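Local coordinates for protein aminoglycoside phosphotransferase (Mycobacterium smegmatis, PDB 6EF6) that phosphorylates (S)-1-amino-2-propanol as the kinase of the aminoacetone utilization microcompartment, within the aminoglycoside phosphotransferase-like family, at residues A[28-33]-A[68-73]; A[83-88]-A[100-105]. All coordinates share one frame; numbering follows the deposited sequence.

In the fold
Contact 1 and contact 2 lie in the same lobe of a kinase-like fold, with centres about 17 Å apart. Contact 1 sets helix 28-35 against strand 64-70. Contact 2 sets helix 78-94, the next helix in the chain, against the loop 100-105. Both reach the bound benzoic acid, contact 1 through Arg-69 and contact 2 through Pro-100. A salt bridge joins them: Arg-69 NH2 is 2.8 Å from Glu-84 OE1. It resembles the strand-to-helix ion pair of protein kinases. The benzoic acid lies beside it, probably in part of the nucleotide pocket. The side chain of Pro-100 lies about 12 Å from a bound sodium ion.

Contact 1. Residues A[28-33]-A[68-73]; sequences VTIAQQ and LRVHRQ. With BEZ (benzoic acid), chain B.
Leu-68 and Val-70 on the strand press against Ile-30 and Ala-31 on the helix. The tight part is small and joins apolar side chains, with one backbone oxygen, that of Ala-31, at its edge. CD2 of Leu-68 lies against Ala-31, 3.5 Å from its O and 3.8 Å from its CB. Val-70 divides its two methyl groups between two partners. Its chi1 of 177° sets CG1 trans to the backbone N, where it meets Ile-30 CG2 at 3.7 Å. The other branch, CG2, turns to Ala-31 CB at 4.1 Å. Ile-30 and Val-70 run aslant to each other. No hydrogen bond crosses between the segments, and they bury 161 Å² in all. The small side chain of Ala-31 lets both strand residues approach the helix. The other side of the helix is looser: Val-28, Thr-29 and Gln-32 are exposed and do not touch the strand segment.

Arg-69, between the two apolar strand residues, extends from the opposite face of the sheet and reaches the ligand pocket. Its chain bends at the third torsion, and NH1 donates to BEZ O1 over 2.9 Å. That bond is bent, at 137°, with O1 near the guanidinium plane at its edge. The CD of Arg-69 also comes within 3.3 Å of BEZ O2. NH2 of Arg-69 sits at the edge of the His-71 ring, in the ring plane.

Helix 28-35 therefore packs on the sheet face turned away from the benzoic acid. Its segment axis passes 9.0 Å from that of strand 68-70, at 128° between their directions. Strand 64-70 is central, flanked by strands 55-61 and 124-130. The helix also touches these neighbours, Ala-31 resting on Tyr-57 and Ile-30 on Arg-124.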
loop_
_atom_site.group_PDB
_atom_site.type_symbol
_atom_site.label_atom_id
_atom_site.label_comp_id
_atom_site.label_asym_id
_atom_site.label_seq_id
_atom_site.Cartn_x
_atom_site.Cartn_y
_atom_site.Cartn_z
ATOM N N VAL A 28 0.243 -15.404 -16.631
ATOM C CA VAL A 28 1.557 -15.978 -16.901
ATOM C C VAL A 28 1.903 -15.824 -18.371
ATOM O O VAL A 28 3.058 -15.557 -18.723
ATOM C CB VAL A 28 1.590 -17.452 -16.467
ATOM C CG1 VAL A 28 2.873 -18.123 -16.943
ATOM C CG2 VAL A 28 1.463 -17.556 -14.957
ATOM N N THR A 29 0.913 -16.004 -19.254
ATOM C CA THR A 29 1.150 -15.806 -20.680
ATOM C C THR A 29 1.472 -14.348 -20.982
ATOM O O THR A 29 2.273 -14.071 -21.877
ATOM C CB THR A 29 -0.045 -16.270 -21.525
ATOM O OG1 THR A 29 -1.140 -15.360 -21.378
ATOM C CG2 THR A 29 -0.492 -17.666 -21.126
ATOM N N ILE A 30 0.875 -13.403 -20.250
ATOM C CA ILE A 30 1.248 -12.006 -20.435
ATOM C C ILE A 30 2.695 -11.798 -20.027
ATOM O O ILE A 30 3.455 -11.100 -20.709
ATOM C CB ILE A 30 0.285 -11.070 -19.681
ATOM C CG1 ILE A 30 -1.077 -11.091 -20.369
ATOM C CG2 ILE A 30 0.823 -9.633 -19.651
ATOM C CD1 ILE A 30 -2.213 -10.950 -19.421
ATOM N N ALA A 31 3.102 -12.391 -18.907
ATOM C CA ALA A 31 4.487 -12.279 -18.486
ATOM C C ALA A 31 5.428 -12.841 -19.538
ATOM O O ALA A 31 6.466 -12.237 -19.833
ATOM C CB ALA A 31 4.685 -12.952 -17.130
ATOM N N GLN A 32 5.064 -13.969 -20.147
ATOM C CA GLN A 32 5.905 -14.552 -21.186
ATOM C C GLN A 32 5.963 -13.658 -22.411
ATOM O O GLN A 32 7.039 -13.440 -22.979
ATOM C CB GLN A 32 5.358 -15.924 -21.584
ATOM C CG GLN A 32 5.789 -17.040 -20.684
ATOM C CD GLN A 32 5.343 -18.388 -21.225
ATOM O OE1 GLN A 32 6.071 -19.045 -21.966
ATOM N NE2 GLN A 32 4.133 -18.795 -20.870
ATOM N N GLN A 33 4.807 -13.149 -22.856
ATOM C CA GLN A 33 4.818 -12.194 -23.960
ATOM C C GLN A 33 5.762 -11.048 -23.663
ATOM O O GLN A 33 6.489 -10.581 -24.550
ATOM C CB GLN A 33 3.423 -11.625 -24.202
ATOM C CG GLN A 33 2.395 -12.619 -24.726
ATOM C CD GLN A 33 1.056 -11.954 -24.987
ATOM O OE1 GLN A 33 0.969 -10.994 -25.755
ATOM N NE2 GLN A 33 0.011 -12.443 -24.330
ATOM N N LEU A 68 9.347 -9.146 -12.641
ATOM C CA LEU A 68 8.410 -8.642 -13.637
ATOM C C LEU A 68 7.038 -8.430 -12.993
ATOM O O LEU A 68 6.462 -9.373 -12.435
ATOM C CB LEU A 68 8.320 -9.633 -14.802
ATOM C CG LEU A 68 7.618 -9.144 -16.045
ATOM C CD1 LEU A 68 8.417 -8.076 -16.742
ATOM C CD2 LEU A 68 7.420 -10.343 -16.994
ATOM N N ARG A 69 6.512 -7.211 -13.057
ATOM C CA ARG A 69 5.204 -6.877 -12.502
ATOM C C ARG A 69 4.171 -6.725 -13.624
ATOM O O ARG A 69 4.294 -5.821 -14.463
ATOM C CB ARG A 69 5.301 -5.569 -11.715
ATOM C CG ARG A 69 3.991 -5.091 -11.116
ATOM C CD ARG A 69 4.227 -3.825 -10.289
ATOM N NE ARG A 69 4.400 -2.663 -11.133
ATOM C CZ ARG A 69 4.602 -1.432 -10.658
ATOM N NH1 ARG A 69 4.750 -1.219 -9.344
ATOM N NH2 ARG A 69 4.630 -0.429 -11.503
ATOM N N VAL A 70 3.147 -7.574 -13.630
ATOM C CA VAL A 70 2.063 -7.499 -14.613
ATOM C C VAL A 70 0.873 -6.795 -13.955
ATOM O O VAL A 70 0.260 -7.323 -13.025
ATOM C CB VAL A 70 1.668 -8.889 -15.129
ATOM C CG1 VAL A 70 0.479 -8.796 -16.111
ATOM C CG2 VAL A 70 2.841 -9.576 -15.826
ATOM N N HIS A 71 0.518 -5.605 -14.435
ATOM C CA HIS A 71 -0.524 -4.818 -13.786
ATOM C C HIS A 71 -1.892 -5.417 -14.043
ATOM O O HIS A 71 -2.215 -5.847 -15.157
ATOM C CB HIS A 71 -0.490 -3.388 -14.311
ATOM C CG HIS A 71 0.647 -2.590 -13.777
ATOM N ND1 HIS A 71 0.506 -1.748 -12.700
ATOM C CD2 HIS A 71 1.945 -2.515 -14.147
ATOM C CE1 HIS A 71 1.679 -1.199 -12.425
ATOM N NE2 HIS A 71 2.565 -1.629 -13.303
ATOM N N ARG A 72 -2.704 -5.469 -12.997
ATOM C CA ARG A 72 -4.043 -5.952 -13.195
ATOM C C ARG A 72 -4.823 -5.008 -14.111
ATOM O O ARG A 72 -4.441 -3.861 -14.353
ATOM C CB ARG A 72 -4.740 -6.214 -11.867
ATOM C CG ARG A 72 -4.929 -5.019 -11.018
ATOM C CD ARG A 72 -5.562 -5.491 -9.728
ATOM N NE ARG A 72 -5.987 -4.393 -8.878
ATOM C CZ ARG A 72 -5.185 -3.749 -8.039
ATOM N NH1 ARG A 72 -5.666 -2.766 -7.294
ATOM N NH2 ARG A 72 -3.907 -4.093 -7.941
ATOM N N GLN A 73 -5.889 -5.550 -14.686
ATOM C CA GLN A 73 -6.645 -4.835 -15.697
ATOM C C GLN A 73 -7.370 -3.648 -15.080
ATOM O O GLN A 73 -7.891 -3.731 -13.969
ATOM C CB GLN A 73 -7.664 -5.791 -16.333
ATOM C CG GLN A 73 -8.704 -5.112 -17.194
ATOM C CD GLN A 73 -9.723 -6.086 -17.749
ATOM O OE1 GLN A 73 -9.374 -7.189 -18.173
ATOM N NE2 GLN A 73 -10.993 -5.688 -17.734
HETATM C C BEZ B . 6.047 -4.155 -7.187
HETATM O O1 BEZ B . 5.986 -2.941 -7.385
HETATM O O2 BEZ B . 4.988 -4.844 -7.215
HETATM C C1 BEZ B . 7.381 -4.763 -6.916
HETATM C C2 BEZ B . 7.475 -5.995 -6.297
HETATM C C3 BEZ B . 8.729 -6.545 -6.056
HETATM C C4 BEZ B . 9.875 -5.852 -6.421
HETATM C C5 BEZ B . 9.773 -4.613 -7.046
HETATM C C6 BEZ B . 8.527 -4.071 -7.279
#

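Contact 2. Residues A[83-88]-A[100-105]; sequences SELDWL and PTVVPA. With BEZ (benzoic acid), chain B.
Leu-85 meets Val-102 through methyl groups, and Leu-88 meets Pro-100. CD2 of Leu-85 is 3.8 Å from Val-102 CG2, and CD1 is 4.1 Å from the same methyl. One valine branch thus faces the fork of the leucine, and the two side chains cross at about a right angle. The chi1 of Leu-85, -56°, puts CG trans to the carbonyl carbon and brings the fork to the loop. The valine has CG1 trans to its backbone N (chi1 170°), which leaves CG2 to make the touch. The second pair is less close. Leu-88 CD2 lies 4.2 Å from Pro-100 CD, and CD1 lies beside the proline carbonyl oxygen. The leucines are three residues apart, so they lie on the same side of the helix. No hydrogen bond links the two segments, which bury 177 Å² between them.

Pro-100 is also a wall of the ligand pocket. Its CG is 3.7 Å from BEZ C5 and 3.9 Å from BEZ C6. It meets the rim of the benzene ring and not its centre.

Helix 78-94 follows the third strand of the five-stranded antiparallel sheet, as helix C does in protein kinases. Glu-84, one turn before Leu-88, pairs with Arg-69 and probably corresponds to the helix C glutamate of those kinases. The loop 100-105 comes after the helix and leads on toward strand 112-114.

Farther out, the loop is fixed to strand 124-130. Thr-101 makes backbone hydrogen bonds to Glu-130, and Val-103 to His-128, while Pro-100 and Val-102 both rest on Phe-129. The far side of the helix is held by Trp-87, which stacks on Trp-164 and bonds through NE1 to His-160 ND1.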
loop_
_atom_site.group_PDB
_atom_site.type_symbol
_atom_site.label_atom_id
_atom_site.label_comp_id
_atom_site.label_asym_id
_atom_site.label_seq_id
_atom_site.Cartn_x
_atom_site.Cartn_y
_atom_site.Cartn_z
ATOM N N SER A 83 4.113 8.019 -13.707
ATOM C CA SER A 83 4.263 8.915 -12.569
ATOM C C SER A 83 4.801 8.195 -11.332
ATOM O O SER A 83 5.623 8.754 -10.594
ATOM C CB SER A 83 2.943 9.631 -12.296
ATOM O OG SER A 83 2.677 10.570 -13.337
ATOM N N GLU A 84 4.331 6.967 -11.053
ATOM C CA GLU A 84 4.912 6.176 -9.970
ATOM C C GLU A 84 6.400 6.029 -10.212
ATOM O O GLU A 84 7.209 6.211 -9.301
ATOM C CB GLU A 84 4.265 4.784 -9.934
ATOM C CG GLU A 84 4.951 3.810 -8.939
ATOM C CD GLU A 84 4.756 2.320 -9.279
ATOM O OE1 GLU A 84 4.024 2.003 -10.239
ATOM O OE2 GLU A 84 5.350 1.480 -8.564
ATOM N N LEU A 85 6.768 5.632 -11.434
ATOM C CA LEU A 85 8.173 5.396 -11.765
ATOM C C LEU A 85 9.002 6.676 -11.650
ATOM O O LEU A 85 10.164 6.612 -11.264
ATOM C CB LEU A 85 8.315 4.731 -13.148
ATOM C CG LEU A 85 7.528 3.399 -13.319
ATOM C CD1 LEU A 85 7.848 2.788 -14.663
ATOM C CD2 LEU A 85 7.747 2.402 -12.195
ATOM N N ASP A 86 8.418 7.838 -11.941
ATOM C CA ASP A 86 9.134 9.101 -11.725
ATOM C C ASP A 86 9.414 9.339 -10.244
ATOM O O ASP A 86 10.491 9.828 -9.877
ATOM C CB ASP A 86 8.307 10.257 -12.274
ATOM C CG ASP A 86 8.317 10.333 -13.816
ATOM O OD1 ASP A 86 9.228 9.729 -14.439
ATOM O OD2 ASP A 86 7.397 10.974 -14.357
ATOM N N TRP A 87 8.475 8.975 -9.344
ATOM C CA TRP A 87 8.792 9.095 -7.931
ATOM C C TRP A 87 9.900 8.125 -7.542
ATOM O O TRP A 87 10.815 8.489 -6.779
ATOM C CB TRP A 87 7.553 8.886 -7.065
ATOM C CG TRP A 87 7.722 9.310 -5.635
ATOM C CD1 TRP A 87 8.654 10.161 -5.141
ATOM C CD2 TRP A 87 6.941 8.900 -4.491
ATOM N NE1 TRP A 87 8.518 10.305 -3.787
ATOM C CE2 TRP A 87 7.480 9.526 -3.345
ATOM C CE3 TRP A 87 5.869 8.041 -4.331
ATOM C CZ2 TRP A 87 6.947 9.386 -2.085
ATOM C CZ3 TRP A 87 5.353 7.864 -3.066
ATOM C CH2 TRP A 87 5.898 8.516 -1.941
ATOM N N LEU A 88 9.836 6.879 -8.035
ATOM C CA LEU A 88 10.903 5.940 -7.707
ATOM C C LEU A 88 12.250 6.478 -8.143
ATOM O O LEU A 88 13.236 6.363 -7.405
ATOM C CB LEU A 88 10.677 4.562 -8.354
ATOM C CG LEU A 88 9.428 3.799 -8.005
ATOM C CD1 LEU A 88 9.415 2.432 -8.710
ATOM C CD2 LEU A 88 9.279 3.635 -6.505
ATOM N N PRO A 100 12.821 0.074 -5.716
ATOM C CA PRO A 100 13.170 -0.716 -6.906
ATOM C C PRO A 100 13.753 0.143 -8.013
ATOM O O PRO A 100 13.438 1.327 -8.143
ATOM C CB PRO A 100 11.831 -1.306 -7.353
ATOM C CG PRO A 100 10.920 -1.201 -6.101
ATOM C CD PRO A 100 11.363 0.087 -5.491
ATOM N N THR A 101 14.588 -0.498 -8.833
ATOM C CA THR A 101 15.173 0.106 -10.025
ATOM C C THR A 101 14.523 -0.483 -11.266
ATOM O O THR A 101 14.524 -1.701 -11.463
ATOM C CB THR A 101 16.671 -0.166 -10.093
ATOM O OG1 THR A 101 17.321 0.415 -8.949
ATOM C CG2 THR A 101 17.262 0.453 -11.336
ATOM N N VAL A 102 13.997 0.384 -12.124
ATOM C CA VAL A 102 13.325 -0.081 -13.321
ATOM C C VAL A 102 14.357 -0.597 -14.325
ATOM O O VAL A 102 15.436 -0.013 -14.495
ATOM C CB VAL A 102 12.489 1.072 -13.904
ATOM C CG1 VAL A 102 11.973 0.689 -15.300
ATOM C CG2 VAL A 102 11.344 1.408 -13.007
ATOM N N VAL A 103 14.034 -1.707 -14.982
ATOM C CA VAL A 103 14.813 -2.229 -16.111
ATOM C C VAL A 103 14.108 -1.787 -17.389
ATOM O O VAL A 103 12.999 -2.265 -17.661
ATOM C CB VAL A 103 14.905 -3.759 -16.052
ATOM C CG1 VAL A 103 15.575 -4.338 -17.323
ATOM C CG2 VAL A 103 15.655 -4.171 -14.841
ATOM N N PRO A 104 14.687 -0.898 -18.183
ATOM C CA PRO A 104 14.014 -0.518 -19.426
ATOM C C PRO A 104 13.970 -1.658 -20.428
ATOM O O PRO A 104 14.834 -2.541 -20.452
ATOM C CB PRO A 104 14.867 0.639 -19.962
ATOM C CG PRO A 104 15.561 1.183 -18.754
ATOM C CD PRO A 104 15.841 -0.025 -17.907
ATOM N N ALA A 105 12.933 -1.615 -21.255
ATOM C CA ALA A 105 12.761 -2.573 -22.337
ATOM C C ALA A 105 13.805 -2.320 -23.417
ATOM O O ALA A 105 14.607 -1.373 -23.335
ATOM C CB ALA A 105 11.362 -2.463 -22.929
HETATM C C BEZ B . 6.047 -4.155 -7.187
HETATM O O1 BEZ B . 5.986 -2.941 -7.385
HETATM O O2 BEZ B . 4.988 -4.844 -7.215
HETATM C C1 BEZ B . 7.381 -4.763 -6.916
HETATM C C2 BEZ B . 7.475 -5.995 -6.297
HETATM C C3 BEZ B . 8.729 -6.545 -6.056
HETATM C C4 BEZ B . 9.875 -5.852 -6.421
HETATM C C5 BEZ B . 9.773 -4.613 -7.046
HETATM C C6 BEZ B . 8.527 -4.071 -7.279
#